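PDB 4CNG: SPOU RRNA methylase from Sulfolobus acidocaldarius, which catalyses the 2'-O-methylation of cytidine 32 in tRNA, using S-adenosyl-L-methionine as methyl donor and acting as a homodimer. Local coordinates for residues M21-G32 and K124-S134; D92-I103 and I142-F150. The protein carries 1 engineered substitution. All blocks are in the same frame, centred on the assembly; numbering follows the deposited sequence.

Contact 1. Residues M21-G32 and K124-S134; sequences MTIRLVIVEPEG and KKVAFIFGRES. With SAH (S-adenosyl-L-homocysteine), chain C.
Leu-25 and Phe-130 interlock on one face of two neighbouring parallel strands, 22-28 and 125-130, whose axes come within 4.7 Å. The CD1 methyl of Leu-25 reaches Phe-130 CE1 at 3.5 Å, the two side chains standing at about a right angle. From the next residue on this face, Ile-27 places its CD1 4.0 Å from Phe-130 CB, and thus two methyl bumps border the ring's root and one side. Earlier along the strands, Ile-23 fits against Phe-128 with both CG2 and CD1. On the opposite face, toward the C-terminal end of the strands, small aliphatic groups meet: Val-26 CB lies beside Ile-129 CG1, Val-26 CG2 rests on Ala-127 CB, and Val-28 CG2 meets Ile-129 CG2.

Past the strand ends the packing turns polar. With CG beside the backbone N (chi1 -58°) and an extended chain, Arg-132 lays one guanidinium face over Val-28 CG1, while its edge takes Glu-29: NE donates to OE1 at 2.8 Å in a salt bridge. The carboxylate stands 89° to the guanidinium, and NH2 reaches the same oxygen only weakly. Were Arg-132 replaced by an alanine, Glu-29 OE1 would probably lose its charged mate and the Val-28 methyl its flat cover. Glu-133, bent at chi2, curls back to grip two backbone amides, OE1 taking Glu-31 N at 2.9 Å and OE2 taking Gly-32 N at 2.8 Å, just ahead of helix 33-45. Beyond the strand, Gly-131 N donates to O2' of the chain C S-adenosyl-L-homocysteine at 3.0 Å.

The pair sits centrally in the parallel sheet: strand 50-54 borders 22-28 on one side, strand 93-97 borders 125-130 on the other, and Leu-117 and Ile-121 of helix 117-121 pack on Phe-128.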
# COMPACT_ATOMS: atom_id res chain seq x y z
N MET A 21 4.73 -22.20 0.13
CA MET A 21 3.68 -21.46 0.89
C MET A 21 2.40 -21.30 0.06
O MET A 21 2.45 -21.09 -1.15
CB MET A 21 4.18 -20.08 1.33
CG MET A 21 4.32 -19.08 0.19
SD MET A 21 4.85 -17.43 0.74
CE MET A 21 6.57 -17.41 0.23
N THR A 22 1.25 -21.32 0.73
CA THR A 22 -0.01 -20.93 0.14
C THR A 22 -0.60 -19.85 1.01
O THR A 22 -0.57 -19.95 2.22
CB THR A 22 -0.99 -22.11 0.10
OG1 THR A 22 -0.45 -23.17 -0.71
CG2 THR A 22 -2.34 -21.68 -0.45
N ILE A 23 -1.06 -18.78 0.38
CA ILE A 23 -1.53 -17.62 1.11
C ILE A 23 -3.00 -17.39 0.90
O ILE A 23 -3.47 -17.29 -0.22
CB ILE A 23 -0.77 -16.34 0.68
CG1 ILE A 23 0.75 -16.53 0.77
CG2 ILE A 23 -1.27 -15.16 1.50
CD1 ILE A 23 1.27 -16.75 2.17
N ARG A 24 -3.72 -17.29 2.01
CA ARG A 24 -5.11 -16.87 2.02
C ARG A 24 -5.20 -15.47 2.63
O ARG A 24 -4.78 -15.25 3.75
CB ARG A 24 -5.97 -17.84 2.84
CG ARG A 24 -7.42 -17.42 2.86
CD ARG A 24 -8.27 -18.30 3.78
NE ARG A 24 -8.29 -19.65 3.29
CZ ARG A 24 -8.81 -20.68 3.95
NH1 ARG A 24 -9.38 -20.50 5.14
NH2 ARG A 24 -8.66 -21.88 3.45
N LEU A 25 -5.73 -14.53 1.87
CA LEU A 25 -6.00 -13.21 2.33
C LEU A 25 -7.43 -13.17 2.87
O LEU A 25 -8.34 -13.56 2.15
CB LEU A 25 -5.84 -12.21 1.19
CG LEU A 25 -6.07 -10.76 1.51
CD1 LEU A 25 -5.08 -10.26 2.53
CD2 LEU A 25 -6.00 -9.95 0.24
N VAL A 26 -7.59 -12.71 4.10
CA VAL A 26 -8.90 -12.58 4.75
C VAL A 26 -9.12 -11.13 5.13
O VAL A 26 -8.36 -10.57 5.89
CB VAL A 26 -8.99 -13.49 6.03
CG1 VAL A 26 -10.33 -13.28 6.71
CG2 VAL A 26 -8.72 -14.93 5.69
N ILE A 27 -10.20 -10.55 4.60
CA ILE A 27 -10.56 -9.19 4.89
C ILE A 27 -11.87 -9.21 5.68
O ILE A 27 -12.87 -9.70 5.20
CB ILE A 27 -10.71 -8.34 3.61
CG1 ILE A 27 -9.55 -8.52 2.64
CG2 ILE A 27 -10.93 -6.89 3.94
CD1 ILE A 27 -8.22 -8.10 3.21
N VAL A 28 -11.84 -8.65 6.87
CA VAL A 28 -12.98 -8.74 7.80
C VAL A 28 -13.85 -7.49 7.69
O VAL A 28 -13.44 -6.38 8.02
CB VAL A 28 -12.51 -8.95 9.23
CG1 VAL A 28 -13.70 -9.06 10.19
CG2 VAL A 28 -11.64 -10.17 9.33
N GLU A 29 -15.09 -7.69 7.22
CA GLU A 29 -16.12 -6.66 7.16
C GLU A 29 -15.66 -5.35 6.53
O GLU A 29 -15.86 -4.28 7.09
CB GLU A 29 -16.76 -6.46 8.54
CG GLU A 29 -17.50 -7.71 9.01
CD GLU A 29 -18.30 -7.55 10.30
OE1 GLU A 29 -18.00 -6.65 11.09
OE2 GLU A 29 -19.22 -8.36 10.52
N PRO A 30 -15.09 -5.43 5.33
CA PRO A 30 -14.67 -4.16 4.70
C PRO A 30 -15.84 -3.27 4.45
O PRO A 30 -16.91 -3.70 3.98
CB PRO A 30 -14.00 -4.60 3.42
CG PRO A 30 -14.68 -5.92 3.13
CD PRO A 30 -14.88 -6.58 4.48
N GLU A 31 -15.59 -1.98 4.64
CA GLU A 31 -16.61 -0.95 4.57
C GLU A 31 -16.54 -0.15 3.25
O GLU A 31 -17.56 0.30 2.74
CB GLU A 31 -16.43 -0.02 5.79
CG GLU A 31 -16.62 -0.75 7.12
CD GLU A 31 -16.00 -0.13 8.38
OE1 GLU A 31 -15.26 0.86 8.30
OE2 GLU A 31 -16.31 -0.63 9.48
N GLY A 32 -15.32 0.14 2.79
CA GLY A 32 -15.14 0.98 1.62
C GLY A 32 -15.07 0.20 0.32
O GLY A 32 -14.25 -0.69 0.18
N LYS A 124 3.94 -23.62 4.62
CA LYS A 124 2.64 -23.61 5.28
C LYS A 124 1.58 -22.91 4.46
O LYS A 124 1.88 -22.06 3.63
CB LYS A 124 2.73 -22.91 6.63
CG LYS A 124 3.55 -23.66 7.66
CD LYS A 124 3.59 -22.89 8.97
CE LYS A 124 4.80 -23.28 9.81
NZ LYS A 124 6.08 -22.74 9.28
N LYS A 125 0.34 -23.26 4.75
CA LYS A 125 -0.82 -22.49 4.34
C LYS A 125 -1.17 -21.48 5.43
O LYS A 125 -1.45 -21.85 6.58
CB LYS A 125 -2.01 -23.42 4.10
CG LYS A 125 -3.22 -22.69 3.55
CD LYS A 125 -4.34 -23.63 3.15
CE LYS A 125 -4.58 -23.55 1.66
NZ LYS A 125 -6.02 -23.69 1.33
N VAL A 126 -1.12 -20.20 5.08
CA VAL A 126 -1.24 -19.15 6.05
C VAL A 126 -2.34 -18.17 5.66
O VAL A 126 -2.38 -17.70 4.51
CB VAL A 126 0.09 -18.39 6.19
CG1 VAL A 126 -0.01 -17.35 7.27
CG2 VAL A 126 1.21 -19.37 6.48
N ALA A 127 -3.18 -17.82 6.64
CA ALA A 127 -4.16 -16.75 6.47
C ALA A 127 -3.58 -15.47 7.04
O ALA A 127 -3.15 -15.43 8.18
CB ALA A 127 -5.45 -17.10 7.18
N PHE A 128 -3.62 -14.41 6.23
CA PHE A 128 -3.29 -13.05 6.64
C PHE A 128 -4.59 -12.29 6.77
O PHE A 128 -5.32 -12.16 5.79
CB PHE A 128 -2.36 -12.36 5.64
CG PHE A 128 -0.92 -12.78 5.74
CD1 PHE A 128 -0.47 -13.97 5.19
CD2 PHE A 128 -0.05 -12.09 6.55
CE1 PHE A 128 0.86 -14.37 5.34
CE2 PHE A 128 1.28 -12.45 6.67
CZ PHE A 128 1.70 -13.61 6.09
N ILE A 129 -4.86 -11.77 7.97
CA ILE A 129 -6.18 -11.30 8.35
C ILE A 129 -6.07 -9.80 8.63
O ILE A 129 -5.24 -9.36 9.44
CB ILE A 129 -6.71 -12.03 9.62
CG1 ILE A 129 -6.70 -13.52 9.41
CG2 ILE A 129 -8.03 -11.49 10.04
CD1 ILE A 129 -6.52 -14.32 10.68
N PHE A 130 -6.94 -9.01 7.95
CA PHE A 130 -6.99 -7.56 8.07
C PHE A 130 -8.37 -7.16 8.52
O PHE A 130 -9.37 -7.77 8.16
CB PHE A 130 -6.66 -6.92 6.69
CG PHE A 130 -5.26 -7.19 6.21
CD1 PHE A 130 -4.93 -8.36 5.60
CD2 PHE A 130 -4.28 -6.23 6.37
CE1 PHE A 130 -3.63 -8.61 5.21
CE2 PHE A 130 -2.98 -6.46 5.93
CZ PHE A 130 -2.66 -7.65 5.36
N GLY A 131 -8.39 -6.11 9.32
CA GLY A 131 -9.61 -5.63 9.94
C GLY A 131 -10.28 -4.45 9.27
O GLY A 131 -9.98 -4.04 8.15
N ARG A 132 -11.30 -3.98 9.97
CA ARG A 132 -12.24 -2.97 9.50
C ARG A 132 -11.60 -1.59 9.49
O ARG A 132 -10.85 -1.26 10.40
CB ARG A 132 -13.43 -2.98 10.47
CG ARG A 132 -14.15 -4.32 10.59
CD ARG A 132 -14.94 -4.40 11.88
NE ARG A 132 -15.54 -5.72 12.09
CZ ARG A 132 -14.95 -6.74 12.68
NH1 ARG A 132 -13.69 -6.68 13.08
NH2 ARG A 132 -15.60 -7.87 12.85
N GLU A 133 -11.94 -0.78 8.50
CA GLU A 133 -11.40 0.55 8.46
C GLU A 133 -11.75 1.30 9.75
O GLU A 133 -10.93 2.02 10.29
CB GLU A 133 -11.92 1.31 7.24
CG GLU A 133 -11.55 0.70 5.90
CD GLU A 133 -12.63 -0.17 5.24
OE1 GLU A 133 -13.24 -1.04 5.98
OE2 GLU A 133 -12.80 -0.04 3.96
N SER A 134 -12.98 1.14 10.23
CA SER A 134 -13.45 1.88 11.39
C SER A 134 -12.77 1.46 12.69
O SER A 134 -12.26 2.29 13.44
CB SER A 134 -14.97 1.72 11.52
OG SER A 134 -15.35 0.35 11.62
N SAH C . -9.03 2.63 14.25
CA SAH C . -8.79 1.25 13.74
CB SAH C . -7.90 1.37 12.51
CG SAH C . -7.98 0.14 11.58
SD SAH C . -6.96 0.34 10.13
C SAH C . -8.16 0.45 14.84
O SAH C . -7.80 0.98 15.89
OXT SAH C . -8.13 -0.77 14.80
C5' SAH C . -7.65 -0.99 9.15
C4' SAH C . -6.80 -2.26 9.07
O4' SAH C . -5.58 -1.97 8.38
C3' SAH C . -6.36 -2.84 10.36
O3' SAH C . -7.43 -3.60 10.95
C2' SAH C . -5.17 -3.67 9.98
O2' SAH C . -5.60 -4.88 9.36
C1' SAH C . -4.52 -2.78 8.91
N9 SAH C . -3.48 -1.86 9.45
C8 SAH C . -3.45 -0.50 9.33
N7 SAH C . -2.24 -0.03 9.74
C5 SAH C . -1.50 -1.12 10.08
C6 SAH C . -0.17 -1.32 10.48
N6 SAH C . 0.69 -0.29 10.69
N1 SAH C . 0.25 -2.54 10.70
C2 SAH C . -0.58 -3.57 10.48
N3 SAH C . -1.84 -3.50 10.06
C4 SAH C . -2.28 -2.28 9.84
O HOH W 1 -12.05 -4.68 6.32
O HOH W 2 -18.53 -8.90 13.15

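Contact 2. Residues D92-I103 and I142-F150; sequences DLKIATSSIADI and IAKSDFLLF. With SAH (S-adenosyl-L-homocysteine), chain C; SAH (S-adenosyl-L-homocysteine), chain D.
In the SPOUT methyltransferase fold, parallel strands 93-97 and 147-149 lie side by side in the central sheet and run out into loops at the cofactor site, here filled by S-adenosyl-L-homocysteine. Entry to the pairing is set by Asp-146, whose OD2 takes Lys-94 N on its anti lone pair at 2.8 Å. In return, Lys-94 O accepts two amides, Asp-146 N and Phe-147 N, so that one carbonyl holds the turn leading into the second strand. Leu-149 N then meets Ala-96 O almost straight (175°).

Leu-93 CD1 lies against Phe-147 CE2, and Ile-95 CG2 against Leu-149 CB. On the other face Leu-148 CD1 packs on Ala-96 CB and Ser-98 CB, while its CD2 meets Ile-103 CD1 at 3.5 Å. Phe-150, with CG swung away from its backbone N (chi1 177°), sets its ring against the 98-101 backbone: Ala-101 CA sits over one face, 3.8 Å from the ring centroid in a CH-pi contact, and Ser-98 O lies at the edge, 3.4 Å from CD1.

Ser-98 OG accepts from Ile-100 N, forming an ST turn, and donates to OXT of a second S-adenosyl-L-homocysteine, chain D, at 2.6 Å. Asp-102 O takes N6 of that molecule. Thr-97 OG1 accepts from O2' of the chain C molecule at 2.6 Å. At the C-terminal ends of these strands and in the 98-103 loop, the bound molecules are thus held through short hydroxyl and carbonyl hydrogen bonds, consistent with a polar grip on the chain C ribose and the chain D carboxylate and adenine, with apolar carbons of Phe-150 and Ile-100 beside the two adenines.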
# COMPACT_ATOMS: atom_id res chain seq x y z
N ASP A 92 -2.71 -23.58 8.28
CA ASP A 92 -1.71 -23.96 9.26
C ASP A 92 -1.48 -22.85 10.30
O ASP A 92 -1.15 -23.12 11.44
CB ASP A 92 -0.39 -24.28 8.55
CG ASP A 92 -0.50 -25.49 7.62
OD1 ASP A 92 -1.08 -26.52 8.05
OD2 ASP A 92 -0.01 -25.42 6.47
N LEU A 93 -1.65 -21.59 9.89
CA LEU A 93 -1.27 -20.46 10.71
C LEU A 93 -2.17 -19.29 10.37
O LEU A 93 -2.49 -19.09 9.20
CB LEU A 93 0.18 -20.09 10.41
CG LEU A 93 0.97 -19.28 11.43
CD1 LEU A 93 1.19 -20.07 12.73
CD2 LEU A 93 2.28 -18.87 10.79
N LYS A 94 -2.55 -18.54 11.40
CA LYS A 94 -3.38 -17.35 11.28
C LYS A 94 -2.60 -16.12 11.75
O LYS A 94 -2.24 -16.06 12.92
CB LYS A 94 -4.66 -17.53 12.10
CG LYS A 94 -5.56 -18.67 11.63
CD LYS A 94 -6.33 -19.33 12.78
CE LYS A 94 -7.00 -20.61 12.34
NZ LYS A 94 -7.06 -21.57 13.47
N ILE A 95 -2.34 -15.19 10.84
CA ILE A 95 -1.60 -13.99 11.16
C ILE A 95 -2.55 -12.81 11.04
O ILE A 95 -2.94 -12.40 9.95
CB ILE A 95 -0.35 -13.82 10.28
CG1 ILE A 95 0.56 -15.05 10.47
CG2 ILE A 95 0.35 -12.51 10.63
CD1 ILE A 95 1.87 -14.97 9.72
N ALA A 96 -2.97 -12.28 12.17
CA ALA A 96 -3.76 -11.06 12.24
C ALA A 96 -2.81 -9.85 12.10
O ALA A 96 -1.59 -10.00 12.19
CB ALA A 96 -4.53 -10.99 13.59
N THR A 97 -3.40 -8.68 11.88
CA THR A 97 -2.64 -7.42 11.71
C THR A 97 -3.28 -6.37 12.59
O THR A 97 -4.50 -6.35 12.81
CB THR A 97 -2.67 -6.99 10.22
OG1 THR A 97 -4.03 -6.95 9.77
CG2 THR A 97 -1.86 -7.93 9.37
N SER A 98 -2.45 -5.44 13.07
CA SER A 98 -2.92 -4.28 13.83
C SER A 98 -1.89 -3.16 13.71
O SER A 98 -0.68 -3.42 13.77
CB SER A 98 -3.13 -4.64 15.31
OG SER A 98 -3.36 -3.46 16.10
N SER A 99 -2.38 -1.94 13.72
CA SER A 99 -1.58 -0.74 13.80
C SER A 99 -1.08 -0.38 15.17
O SER A 99 -0.39 0.64 15.29
CB SER A 99 -2.37 0.44 13.24
OG SER A 99 -3.52 0.71 14.01
N ILE A 100 -1.34 -1.17 16.20
CA ILE A 100 -0.74 -0.85 17.50
C ILE A 100 0.79 -0.97 17.54
O ILE A 100 1.28 -2.02 17.39
CB ILE A 100 -1.31 -1.72 18.60
CG1 ILE A 100 -2.79 -1.42 18.71
CG2 ILE A 100 -0.63 -1.41 19.91
CD1 ILE A 100 -3.54 -2.48 19.51
N ALA A 101 1.46 0.17 17.66
CA ALA A 101 2.91 0.30 17.47
C ALA A 101 3.72 -0.09 18.68
O ALA A 101 4.90 -0.35 18.56
CB ALA A 101 3.26 1.72 17.04
N ASP A 102 3.11 -0.10 19.85
CA ASP A 102 3.81 -0.45 21.07
C ASP A 102 2.95 -1.31 21.98
O ASP A 102 2.51 -0.90 23.01
CB ASP A 102 4.29 0.82 21.78
CG ASP A 102 5.59 1.39 21.17
OD1 ASP A 102 6.41 0.62 20.63
OD2 ASP A 102 5.83 2.61 21.26
N ILE A 103 2.78 -2.53 21.56
CA ILE A 103 1.97 -3.50 22.28
C ILE A 103 2.51 -3.78 23.68
O ILE A 103 3.70 -3.94 23.86
CB ILE A 103 1.95 -4.81 21.52
CG1 ILE A 103 1.19 -4.68 20.24
CG2 ILE A 103 1.43 -5.93 22.39
CD1 ILE A 103 0.81 -6.01 19.72
N ILE A 142 -8.39 -11.41 17.37
CA ILE A 142 -6.98 -11.52 17.60
C ILE A 142 -6.66 -12.71 18.48
O ILE A 142 -5.69 -13.41 18.24
CB ILE A 142 -6.38 -10.20 18.14
CG1 ILE A 142 -6.51 -9.08 17.10
CG2 ILE A 142 -4.96 -10.37 18.61
CD1 ILE A 142 -6.23 -7.69 17.61
N ALA A 143 -7.52 -13.02 19.47
CA ALA A 143 -7.34 -14.20 20.30
C ALA A 143 -7.38 -15.49 19.52
O ALA A 143 -6.67 -16.43 19.87
CB ALA A 143 -8.37 -14.25 21.42
N LYS A 144 -8.17 -15.52 18.44
CA LYS A 144 -8.32 -16.67 17.57
C LYS A 144 -7.19 -16.79 16.56
O LYS A 144 -7.15 -17.74 15.79
CB LYS A 144 -9.65 -16.58 16.84
CG LYS A 144 -10.84 -16.91 17.70
CD LYS A 144 -12.13 -16.59 16.97
CE LYS A 144 -13.36 -17.02 17.76
NZ LYS A 144 -14.60 -16.69 17.00
N SER A 145 -6.25 -15.82 16.55
CA SER A 145 -5.14 -15.79 15.62
C SER A 145 -3.87 -16.25 16.34
O SER A 145 -3.73 -16.14 17.56
CB SER A 145 -4.98 -14.37 15.05
OG SER A 145 -6.17 -14.01 14.36
N ASP A 146 -2.88 -16.72 15.59
CA ASP A 146 -1.61 -17.17 16.13
C ASP A 146 -0.61 -16.04 16.38
O ASP A 146 0.14 -16.08 17.35
CB ASP A 146 -0.98 -18.19 15.20
CG ASP A 146 -1.85 -19.42 15.05
OD1 ASP A 146 -2.04 -20.09 16.08
OD2 ASP A 146 -2.30 -19.75 13.93
N PHE A 147 -0.58 -15.06 15.49
CA PHE A 147 0.36 -13.96 15.56
C PHE A 147 -0.36 -12.65 15.23
O PHE A 147 -1.41 -12.68 14.60
CB PHE A 147 1.51 -14.16 14.55
CG PHE A 147 2.42 -15.34 14.87
CD1 PHE A 147 3.28 -15.29 15.93
CD2 PHE A 147 2.42 -16.45 14.07
CE1 PHE A 147 4.14 -16.33 16.19
CE2 PHE A 147 3.28 -17.52 14.34
CZ PHE A 147 4.16 -17.42 15.37
N LEU A 148 0.23 -11.54 15.66
CA LEU A 148 -0.30 -10.22 15.41
C LEU A 148 0.84 -9.38 14.78
O LEU A 148 1.81 -9.03 15.45
CB LEU A 148 -0.77 -9.56 16.69
CG LEU A 148 -1.46 -8.22 16.52
CD1 LEU A 148 -2.71 -8.34 15.67
CD2 LEU A 148 -1.75 -7.57 17.86
N LEU A 149 0.70 -9.10 13.51
CA LEU A 149 1.71 -8.40 12.71
C LEU A 149 1.45 -6.91 12.71
O LEU A 149 0.36 -6.46 12.40
CB LEU A 149 1.65 -8.92 11.28
CG LEU A 149 2.53 -8.22 10.23
CD1 LEU A 149 3.98 -8.40 10.50
CD2 LEU A 149 2.14 -8.71 8.85
N PHE A 150 2.48 -6.18 13.08
CA PHE A 150 2.58 -4.71 12.93
C PHE A 150 3.48 -4.37 11.77
O PHE A 150 4.60 -4.87 11.71
CB PHE A 150 3.16 -4.09 14.22
CG PHE A 150 3.37 -2.59 14.15
CD1 PHE A 150 2.28 -1.75 13.99
CD2 PHE A 150 4.64 -2.00 14.22
CE1 PHE A 150 2.42 -0.39 13.84
CE2 PHE A 150 4.78 -0.59 14.16
CZ PHE A 150 3.66 0.20 13.97
N SAH C . -9.03 2.63 14.25
CA SAH C . -8.79 1.25 13.74
CB SAH C . -7.90 1.37 12.51
CG SAH C . -7.98 0.14 11.58
SD SAH C . -6.96 0.34 10.13
C SAH C . -8.16 0.45 14.84
O SAH C . -7.80 0.98 15.89
OXT SAH C . -8.13 -0.77 14.80
C5' SAH C . -7.65 -0.99 9.15
C4' SAH C . -6.80 -2.26 9.07
O4' SAH C . -5.58 -1.97 8.38
C3' SAH C . -6.36 -2.84 10.36
O3' SAH C . -7.43 -3.60 10.95
C2' SAH C . -5.17 -3.67 9.98
O2' SAH C . -5.60 -4.88 9.36
C1' SAH C . -4.52 -2.78 8.91
N9 SAH C . -3.48 -1.86 9.45
C8 SAH C . -3.45 -0.50 9.33
N7 SAH C . -2.24 -0.03 9.74
C5 SAH C . -1.50 -1.12 10.08
C6 SAH C . -0.17 -1.32 10.48
N6 SAH C . 0.69 -0.29 10.69
N1 SAH C . 0.25 -2.54 10.70
C2 SAH C . -0.58 -3.57 10.48
N3 SAH C . -1.84 -3.50 10.06
C4 SAH C . -2.28 -2.28 9.84
N SAH D . -9.34 -2.91 17.15
CA SAH D . -7.90 -2.86 17.58
CB SAH D . -7.63 -3.99 18.56
CG SAH D . -8.46 -4.01 19.82
SD SAH D . -7.85 -5.33 20.79
C SAH D . -6.99 -3.10 16.43
O SAH D . -7.42 -3.86 15.56
OXT SAH D . -5.84 -2.67 16.46
C5' SAH D . -6.23 -4.77 21.09
C4' SAH D . -5.85 -5.06 22.54
O4' SAH D . -4.46 -4.84 22.74
C3' SAH D . -6.57 -4.15 23.53
O3' SAH D . -7.73 -4.79 24.06
C2' SAH D . -5.55 -3.85 24.61
O2' SAH D . -5.92 -4.40 25.89
C1' SAH D . -4.27 -4.51 24.12
N9 SAH D . -3.13 -3.59 24.15
C8 SAH D . -1.87 -3.98 24.42
N7 SAH D . -1.01 -2.96 24.18
C5 SAH D . -1.73 -1.93 23.69
C6 SAH D . -1.42 -0.57 23.24
N6 SAH D . -0.14 -0.12 23.27
N1 SAH D . -2.46 0.20 22.80
C2 SAH D . -3.73 -0.27 22.75
N3 SAH D . -4.08 -1.51 23.14
C4 SAH D . -3.13 -2.38 23.58
O HOH W 3 -3.30 -22.30 13.75
O HOH W 4 -8.77 -19.96 15.73

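Contact 1 and contact 2 lie 11 Å apart, centre to centre, within one parallel sheet, in which strand 125-130 is flanked by 22-28 and 93-97, and 147-149 follows on. Along the chain their segments alternate: 21-32, 92-103, 124-134, 142-150. They meet where strands 125-130 and 93-97 adjoin, through Ile-129 O with Thr-97 OG1 and Lys-125 O with Asp-92 N, each 2.7 Å and probably hydrogen-bonded. Both touch the chain C S-adenosyl-L-homocysteine, contact 1 from Gly-131 and contact 2 from Thr-97. Segments 92-103, 124-134 and 142-150 thus converge on one cofactor site, while strand 22-28 flanks 125-130 from its far side; contact 1 lies near the chain's centre, contact 2 farther out.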